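Local structure of signal peptidase I (Enterococcus faecalis, 4ME8) at residues G114-R117 with P118-D121. The protein probably cleaves hydrophobic N-terminal signal sequences from secreted proteins, as a serine endopeptidase of the S26 family. Sequence-based numbering, arbitrary orientation.
Sequences GDNR and PRSD. With EDO (1,2-ethanediol), chain B.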
loop_
_atom_site.group_PDB
_atom_site.type_symbol
_atom_site.label_atom_id
_atom_site.label_comp_id
_atom_site.label_asym_id
_atom_site.label_seq_id
_atom_site.Cartn_x
_atom_site.Cartn_y
_atom_site.Cartn_z
ATOM N N GLY A 114 4.597 -2.041 -1.483
ATOM C CA GLY A 114 5.334 -3.067 -2.214
ATOM C C GLY A 114 5.488 -4.339 -1.403
ATOM O O GLY A 114 5.669 -4.276 -0.184
ATOM N N ASP A 115 5.454 -5.490 -2.076
ATOM C CA ASP A 115 5.516 -6.789 -1.391
ATOM C C ASP A 115 6.840 -7.003 -0.647
ATOM O O ASP A 115 6.836 -7.609 0.428
ATOM C CB ASP A 115 5.274 -7.943 -2.362
ATOM C CG ASP A 115 3.847 -7.965 -2.931
ATOM O OD1 ASP A 115 2.970 -7.152 -2.529
ATOM O OD2 ASP A 115 3.602 -8.828 -3.799
ATOM N N ASN A 116 7.958 -6.542 -1.223
ATOM C CA ASN A 116 9.248 -6.572 -0.516
ATOM C C ASN A 116 9.291 -5.397 0.473
ATOM O O ASN A 116 10.060 -4.441 0.322
ATOM C CB ASN A 116 10.436 -6.556 -1.494
ATOM C CG ASN A 116 11.712 -7.126 -0.881
ATOM O OD1 ASN A 116 11.675 -7.824 0.130
ATOM N ND2 ASN A 116 12.846 -6.831 -1.501
ATOM N N ARG A 117 8.449 -5.505 1.500
ATOM C CA ARG A 117 8.101 -4.391 2.404
ATOM C C ARG A 117 9.263 -3.588 3.007
ATOM O O ARG A 117 9.209 -2.350 3.018
ATOM C CB ARG A 117 7.160 -4.881 3.525
ATOM C CG ARG A 117 5.781 -5.330 3.059
ATOM C CD ARG A 117 4.870 -4.150 2.754
ATOM N NE ARG A 117 3.704 -4.537 1.958
ATOM C CZ ARG A 117 2.525 -4.916 2.444
ATOM N NH1 ARG A 117 2.318 -4.973 3.753
ATOM N NH2 ARG A 117 1.545 -5.262 1.605
ATOM N N PRO A 118 10.307 -4.272 3.517
ATOM C CA PRO A 118 11.415 -3.489 4.074
ATOM C C PRO A 118 12.334 -2.812 3.046
ATOM O O PRO A 118 13.234 -2.060 3.440
ATOM C CB PRO A 118 12.199 -4.513 4.906
ATOM C CG PRO A 118 11.761 -5.855 4.431
ATOM C CD PRO A 118 10.379 -5.699 3.883
ATOM N N ARG A 119 12.131 -3.098 1.759
ATOM C CA ARG A 119 12.954 -2.533 0.689
ATOM C C ARG A 119 12.107 -1.719 -0.295
ATOM O O ARG A 119 12.556 -1.373 -1.381
ATOM C CB ARG A 119 13.706 -3.661 -0.031
ATOM C CG ARG A 119 15.037 -4.026 0.610
ATOM C CD ARG A 119 15.414 -5.488 0.401
ATOM N NE ARG A 119 14.908 -6.352 1.478
ATOM C CZ ARG A 119 15.512 -6.552 2.657
ATOM N NH1 ARG A 119 16.672 -5.953 2.954
ATOM N NH2 ARG A 119 14.949 -7.365 3.555
ATOM N N SER A 120 10.887 -1.394 0.112
ATOM C CA SER A 120 9.918 -0.735 -0.761
ATOM C C SER A 120 9.728 0.752 -0.445
ATOM O O SER A 120 9.348 1.134 0.675
ATOM C CB SER A 120 8.561 -1.438 -0.671
ATOM O OG SER A 120 7.584 -0.716 -1.406
ATOM N N ASP A 121 9.980 1.589 -1.449
ATOM C CA ASP A 121 9.552 2.978 -1.403
ATOM C C ASP A 121 8.093 2.969 -1.858
ATOM O O ASP A 121 7.795 2.692 -3.005
ATOM C CB ASP A 121 10.429 3.828 -2.326
ATOM C CG ASP A 121 10.331 5.304 -2.041
ATOM O OD1 ASP A 121 9.691 5.700 -1.047
ATOM O OD2 ASP A 121 10.912 6.072 -2.831
HETATM C C1 EDO B . 5.084 -5.275 -7.509
HETATM O O1 EDO B . 6.406 -5.806 -7.702
HETATM C C2 EDO B . 4.561 -5.646 -6.124
HETATM O O2 EDO B . 5.158 -4.811 -5.128
#
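The carboxamide of N116 lies at the edge of the R119 guanidinium, with OD1 in the guanidinium plane, and the two flat groups are turned 36° against each other. They meet in GDNRPRSD, the GDNxxxSxD signature of type I signal peptidases, here bent into a tight turn between strand 109-113 and helix 123-126. The meeting is a van der Waals contact: the amide nitrogen ND2 of N116 comes 3.5 Å from the CD methylene of R119, while OD1 stays 3.8 Å from NE. With CG of N116 anti to its own backbone N (chi1 -157°), the amide reaches over to R119. The second guanidinium, that of R117, has the carbonyl carbon of G114 in plane at its edge.

N116 is the centre of an inverse gamma turn, with a weak bond from R117 N to D115 O, and a type I beta turn, N116 to R119, follows with R117 and P118 at its corners. Here R119 N donates to N116 O over 2.9 Å, the donor tilted 33° from the carbonyl plane; S120 N to R117 O is a weak second bond at 3.5 Å.

The R117 side chain, bent at chi2, turns back along the chain to G114, and its NE makes a weak 2.9 Å bond to G114 O. Its outer nitrogens are held by Y58, T89 and a salt bridge to E72, which fixes the rotation of the group. At the start of the loop D115 N is hydrogen-bonded to O2 of a 1,2-ethanediol, probably from the crystallisation liquor.

The turn brings S120 back to G114 and to the predicted active-site K46. S120 OG is hydrogen-bonded to both K46 NZ and D122 OD2, consistent with a second-shell role in orienting the lysine, as in other type I signal peptidases, and it sits 3.4 Å from G114 CA.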